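Local structure of beta-xylanase (Caldicellulosiruptor kristjanssonii, 7NWN) at residues Asp38-Val43 / Lys62-Asp67; Phe97-Phe102 / Ser110-Tyr115. The protein probably binds carbohydrate through this family 9 binding module, which belongs to a multimodular xylanase–glucuronoyl esterase and carries bound calcium ions. One frame throughout, in Å; residues are numbered along the deposited sequence.

Contact 1 (38-43/62-67) lays a loop turn on an outermost strand, 58-66, of the four-stranded antiparallel sheet; contact 2 (97-102/110-115) joins two neighbouring strands, 93-99 and 112-118, of the mixed sheet. The contact centres are 20 Å apart and their nearest atoms about 8 Å apart, so the two do not touch. I200 links them indirectly, since both L63 and L98 pack on it. Both lie by calcium, but only contact 2 supplies ligands to its ion: D99, D111 and D112 bind it, with D103 from the connection between them, whereas in contact 1 the W40 side chain only comes within about 5 Å of a separate ion.

Contact 1 (Asp38-Val43 / Lys62-Asp67); sequences DIWNNV and KLMWDD. With EDO (1,2-ethanediol), chain J.
The W40 indole meets M64 across one face: SD lies above the six-membered ring, 4.8 Å from its centroid and 12° off the normal, a Met-aromatic contact at some distance. The closer touch is by the M64 methyl, displaced toward the ring rim, with CE 3.5 Å from W40 CE3. The backbone supplies the edge contact, L63 C lying near the ring plane 3.7 Å from W40 CZ3. Obliquely to the ring, K62 CB packs against CE3 and CZ3. The bend of M64 at its last torsion (chi3 -64°) turns the methyl toward W40 CE3 and toward V43 CG1, the latter 3.8 Å from M64 CE. I39 CD1 meets the sulfur instead, 3.7 Å from M64 SD. Both I39 and V43 cross the methionine roughly at right angles.

K62 runs antiparallel alongside the indole, its chain extended beyond CG, and delivers its ammonium to the turn of 38-43. K62 NZ bonds to W40 O at 3.0 Å, standing 45° out of the carbonyl plane; V43 N reaches the same oxygen from the opposite face, so two donors grip it. A weak bond runs from K62 NZ to V43 O, also 3.0 Å. A water accepts from K62 NZ at 2.7 Å and donates to N41 OD1, so K62 reaches W40 directly, V43 weakly and N41 through the water. W45 adds a cation-pi contact to K62.

At its polar end W40 NE1 donates to E147 OE2, a ligand residue of a calcium ion, making the indole a second-shell element of that site. Through the K62 and M64 contacts the loop between strands 22-25 and 50-51 is laid on strand 58-66, an outermost strand of the four-stranded sheet, while W40 also packs on Y71 and L73 of the adjoining strand 69-77.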
# COMPACT_ATOMS: atom_id res chain seq x y z
N ASP A 38 14.40 8.23 8.04
CA ASP A 38 15.70 7.58 7.92
C ASP A 38 15.54 6.05 7.81
O ASP A 38 16.11 5.40 6.93
CB ASP A 38 16.55 7.97 9.16
CG ASP A 38 17.77 7.06 9.38
OD1 ASP A 38 18.49 6.83 8.42
OD2 ASP A 38 17.97 6.55 10.54
N ILE A 39 14.68 5.46 8.64
CA ILE A 39 14.56 4.00 8.64
C ILE A 39 14.00 3.42 7.33
O ILE A 39 14.25 2.24 7.05
CB ILE A 39 13.76 3.46 9.83
CG1 ILE A 39 12.29 3.92 9.84
CG2 ILE A 39 14.51 3.73 11.16
CD1 ILE A 39 11.48 3.22 10.96
N TRP A 40 13.24 4.22 6.55
CA TRP A 40 12.74 3.70 5.29
C TRP A 40 13.91 3.46 4.33
O TRP A 40 13.79 2.60 3.46
CB TRP A 40 11.76 4.66 4.58
CG TRP A 40 10.34 4.65 5.08
CD1 TRP A 40 9.71 5.71 5.65
CD2 TRP A 40 9.38 3.57 5.01
NE1 TRP A 40 8.41 5.40 5.94
CE2 TRP A 40 8.17 4.09 5.54
CE3 TRP A 40 9.39 2.27 4.48
CZ2 TRP A 40 7.00 3.35 5.58
CZ3 TRP A 40 8.24 1.51 4.55
CH2 TRP A 40 7.08 2.04 5.11
N ASN A 41 14.99 4.23 4.46
CA ASN A 41 16.17 4.06 3.59
C ASN A 41 16.86 2.70 3.79
O ASN A 41 17.62 2.30 2.93
CB ASN A 41 17.15 5.24 3.65
CG ASN A 41 16.45 6.55 3.34
OD1 ASN A 41 15.64 6.62 2.43
ND2 ASN A 41 16.73 7.61 4.08
N ASN A 42 16.55 1.97 4.86
CA ASN A 42 17.14 0.66 5.13
C ASN A 42 16.36 -0.50 4.50
O ASN A 42 16.73 -1.64 4.71
CB ASN A 42 17.30 0.38 6.63
CG ASN A 42 18.73 -0.07 6.91
OD1 ASN A 42 19.65 0.62 6.50
ND2 ASN A 42 18.95 -1.26 7.48
N VAL A 43 15.24 -0.22 3.79
CA VAL A 43 14.48 -1.29 3.13
C VAL A 43 14.40 -0.94 1.64
O VAL A 43 14.65 0.20 1.23
CB VAL A 43 13.10 -1.52 3.76
CG1 VAL A 43 13.15 -1.61 5.28
CG2 VAL A 43 12.12 -0.46 3.34
N LYS A 62 7.51 0.84 -0.53
CA LYS A 62 8.23 0.10 0.49
C LYS A 62 7.22 -0.32 1.54
O LYS A 62 6.20 0.35 1.70
CB LYS A 62 9.29 0.99 1.12
CG LYS A 62 10.45 1.30 0.18
CD LYS A 62 11.53 2.19 0.78
CE LYS A 62 12.74 2.29 -0.14
NZ LYS A 62 13.83 3.01 0.52
N LEU A 63 7.55 -1.39 2.27
CA LEU A 63 6.66 -1.95 3.27
C LEU A 63 7.48 -2.08 4.54
O LEU A 63 8.69 -2.30 4.46
CB LEU A 63 6.19 -3.35 2.82
CG LEU A 63 5.21 -3.40 1.65
CD1 LEU A 63 4.71 -4.84 1.39
CD2 LEU A 63 4.02 -2.47 1.90
N MET A 64 6.78 -2.02 5.68
CA MET A 64 7.42 -2.21 6.97
C MET A 64 6.31 -2.68 7.91
O MET A 64 5.14 -2.39 7.65
CB MET A 64 8.03 -0.88 7.45
CG MET A 64 9.08 -1.01 8.56
SD MET A 64 10.03 0.52 8.82
CE MET A 64 10.88 0.67 7.27
N TRP A 65 6.64 -3.44 8.96
CA TRP A 65 5.62 -3.83 9.93
C TRP A 65 6.11 -3.61 11.35
O TRP A 65 7.30 -3.69 11.62
CB TRP A 65 5.24 -5.30 9.75
CG TRP A 65 6.30 -6.28 10.18
CD1 TRP A 65 7.43 -6.63 9.49
CD2 TRP A 65 6.31 -7.07 11.38
NE1 TRP A 65 8.14 -7.59 10.16
CE2 TRP A 65 7.46 -7.90 11.32
CE3 TRP A 65 5.45 -7.17 12.48
CZ2 TRP A 65 7.78 -8.78 12.36
CZ3 TRP A 65 5.73 -8.10 13.48
CH2 TRP A 65 6.91 -8.85 13.43
N ASP A 66 5.16 -3.39 12.25
CA ASP A 66 5.45 -3.42 13.66
C ASP A 66 4.38 -4.27 14.35
O ASP A 66 3.47 -4.76 13.70
CB ASP A 66 5.67 -2.02 14.26
CG ASP A 66 4.44 -1.14 14.39
OD1 ASP A 66 3.31 -1.66 14.48
OD2 ASP A 66 4.63 0.09 14.50
N ASP A 67 4.44 -4.32 15.69
CA ASP A 67 3.54 -5.17 16.45
C ASP A 67 2.08 -4.85 16.17
O ASP A 67 1.28 -5.73 16.41
CB ASP A 67 3.78 -5.08 17.97
CG ASP A 67 5.12 -5.68 18.36
OD1 ASP A 67 5.76 -6.39 17.53
OD2 ASP A 67 5.57 -5.36 19.45
C1 EDO J . -2.30 -5.28 18.64
O1 EDO J . -1.31 -6.20 18.22
C2 EDO J . -3.55 -5.38 17.84
O2 EDO J . -4.44 -6.38 18.32
O HOH W 1 13.52 5.61 1.32

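Contact 2 (Phe97-Phe102 / Ser110-Tyr115); sequences FLDENF and SDDLHY. With CA (calcium ion), chain S; EDO (1,2-ethanediol), chain I.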
# COMPACT_ATOMS: atom_id res chain seq x y z
N PHE A 97 -4.46 -3.55 -0.74
CA PHE A 97 -5.31 -4.69 -0.46
C PHE A 97 -4.58 -5.58 0.55
O PHE A 97 -3.37 -5.78 0.39
CB PHE A 97 -5.46 -5.49 -1.76
CG PHE A 97 -5.97 -4.75 -2.99
CD1 PHE A 97 -5.14 -3.90 -3.71
CD2 PHE A 97 -7.28 -4.95 -3.44
CE1 PHE A 97 -5.59 -3.29 -4.88
CE2 PHE A 97 -7.74 -4.34 -4.61
CZ PHE A 97 -6.89 -3.51 -5.32
N LEU A 98 -5.31 -6.11 1.54
CA LEU A 98 -4.71 -7.01 2.52
C LEU A 98 -5.66 -8.19 2.82
O LEU A 98 -6.86 -7.98 3.07
CB LEU A 98 -4.42 -6.23 3.81
CG LEU A 98 -3.45 -6.91 4.79
CD1 LEU A 98 -2.04 -7.00 4.22
CD2 LEU A 98 -3.46 -6.15 6.13
N ASP A 99 -5.11 -9.41 2.78
CA ASP A 99 -5.79 -10.62 3.25
C ASP A 99 -5.03 -11.03 4.52
O ASP A 99 -3.99 -11.68 4.42
CB ASP A 99 -5.74 -11.69 2.16
CG ASP A 99 -6.18 -13.13 2.52
OD1 ASP A 99 -6.79 -13.36 3.60
OD2 ASP A 99 -5.84 -14.02 1.71
N GLU A 100 -5.53 -10.52 5.65
CA GLU A 100 -4.78 -10.52 6.91
C GLU A 100 -4.64 -11.95 7.44
O GLU A 100 -3.58 -12.30 7.93
CB GLU A 100 -5.48 -9.63 7.94
CG GLU A 100 -4.60 -9.30 9.14
CD GLU A 100 -5.24 -8.40 10.18
OE1 GLU A 100 -6.37 -7.92 9.97
OE2 GLU A 100 -4.60 -8.16 11.19
N ASN A 101 -5.70 -12.77 7.32
CA ASN A 101 -5.61 -14.15 7.81
C ASN A 101 -4.96 -15.07 6.77
O ASN A 101 -4.72 -16.21 7.08
CB ASN A 101 -6.96 -14.73 8.23
CG ASN A 101 -7.66 -13.92 9.31
OD1 ASN A 101 -7.04 -13.23 10.12
ND2 ASN A 101 -8.98 -13.97 9.31
N PHE A 102 -4.68 -14.59 5.56
CA PHE A 102 -4.13 -15.43 4.50
C PHE A 102 -5.04 -16.62 4.14
O PHE A 102 -4.55 -17.69 3.80
CB PHE A 102 -2.73 -15.89 4.85
CG PHE A 102 -1.91 -16.37 3.67
CD1 PHE A 102 -1.83 -15.63 2.50
CD2 PHE A 102 -1.19 -17.55 3.74
CE1 PHE A 102 -1.08 -16.08 1.42
CE2 PHE A 102 -0.41 -17.97 2.67
CZ PHE A 102 -0.36 -17.24 1.51
N SER A 110 -14.47 -11.42 5.88
CA SER A 110 -14.63 -10.40 6.91
C SER A 110 -13.29 -9.74 7.27
O SER A 110 -13.30 -8.62 7.75
CB SER A 110 -15.26 -11.00 8.15
OG SER A 110 -14.41 -12.02 8.66
N ASP A 111 -12.16 -10.44 7.07
CA ASP A 111 -10.85 -9.91 7.39
C ASP A 111 -10.16 -9.24 6.18
O ASP A 111 -8.99 -8.87 6.29
CB ASP A 111 -9.95 -11.06 7.86
CG ASP A 111 -9.58 -11.96 6.69
OD1 ASP A 111 -10.54 -12.44 6.00
OD2 ASP A 111 -8.33 -12.09 6.40
N ASP A 112 -10.80 -9.19 4.99
CA ASP A 112 -10.11 -8.69 3.80
C ASP A 112 -10.27 -7.17 3.69
O ASP A 112 -11.28 -6.62 4.10
CB ASP A 112 -10.54 -9.44 2.53
CG ASP A 112 -10.20 -10.93 2.59
OD1 ASP A 112 -9.05 -11.26 2.94
OD2 ASP A 112 -11.08 -11.75 2.24
N LEU A 113 -9.20 -6.49 3.28
CA LEU A 113 -9.20 -5.02 3.29
C LEU A 113 -8.87 -4.53 1.88
O LEU A 113 -7.99 -5.08 1.21
CB LEU A 113 -8.17 -4.49 4.29
CG LEU A 113 -8.27 -5.03 5.74
CD1 LEU A 113 -7.15 -4.44 6.59
CD2 LEU A 113 -9.63 -4.75 6.39
N HIS A 114 -9.55 -3.43 1.52
CA HIS A 114 -9.22 -2.73 0.28
C HIS A 114 -9.44 -1.23 0.49
O HIS A 114 -10.58 -0.76 0.63
CB HIS A 114 -10.04 -3.31 -0.89
CG HIS A 114 -9.79 -2.67 -2.21
ND1 HIS A 114 -10.68 -2.75 -3.26
CD2 HIS A 114 -8.76 -1.91 -2.64
CE1 HIS A 114 -10.21 -2.09 -4.28
NE2 HIS A 114 -9.04 -1.56 -3.93
N TYR A 115 -8.31 -0.52 0.57
CA TYR A 115 -8.30 0.91 0.89
C TYR A 115 -7.72 1.66 -0.30
O TYR A 115 -7.00 1.06 -1.11
CB TYR A 115 -7.38 1.15 2.10
CG TYR A 115 -7.91 0.58 3.40
CD1 TYR A 115 -9.18 0.86 3.87
CD2 TYR A 115 -7.10 -0.22 4.19
CE1 TYR A 115 -9.64 0.33 5.07
CE2 TYR A 115 -7.52 -0.71 5.43
CZ TYR A 115 -8.82 -0.47 5.86
OH TYR A 115 -9.23 -0.95 7.07
CA CA S . -8.79 -13.08 4.36
C1 EDO I . -15.15 -7.13 4.74
O1 EDO I . -14.16 -7.37 3.68
C2 EDO I . -15.40 -5.80 5.42
O2 EDO I . -16.10 -4.78 4.67
O HOH W 2 -8.71 -7.73 9.01
O HOH W 3 -9.38 -13.96 2.09
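F97 and H114 point the same way from a non-hydrogen-bonded antiparallel pair and form an offset stack, with ring centroids 3.9 Å apart and planes at 15°. The overlap is uneven: F97 CE2 sits over the centre of the imidazole, whereas H114 CD2 lies over the rim of the phenyl ring. H114 swings its ring alongside F97 because chi1 is -180°, CG opposite the backbone N, and NE2 is held by a hydrogen bond to E95. Replacing H114 by an alanine would probably deprive the F97 face of its stacking partner and leave E95 without its imidazole mate.

The other face of the strand pair carries L98 beside L113, CD2 to CD1 at 4.1 Å. Their backbones form the hydrogen-bonded pair, L98 N to L113 O at 2.9 Å and L113 N to L98 O at 2.8 Å.

On the F97 face, D99 and D112 also run side by side, but their carboxylate planes stand 79° apart. D99 OD1 and D112 OD1 are 3.2 Å apart without a hydrogen bond, drawn together by the calcium ion both bind. D111 chelates the ion through OD1 at 2.5 Å and OD2 at 2.3 Å. Its OD2 also accepts from N101 N at 2.9 Å on the anti side, somewhat out of the carboxylate plane, while the N101 amide stacks almost parallel on it; with the two metal bonds, these probably limit the rotation of D111. In the second shell, R104 N holds D99 OD2, and Q109 N and a calcium-bound water hold D112 OD2.

D103, from the connecting segment, and that water complete the coordination. This is a beta-hairpin whose long connection is closed by calcium, consistent with the beta-sandwich fold of family 9 carbohydrate-binding modules.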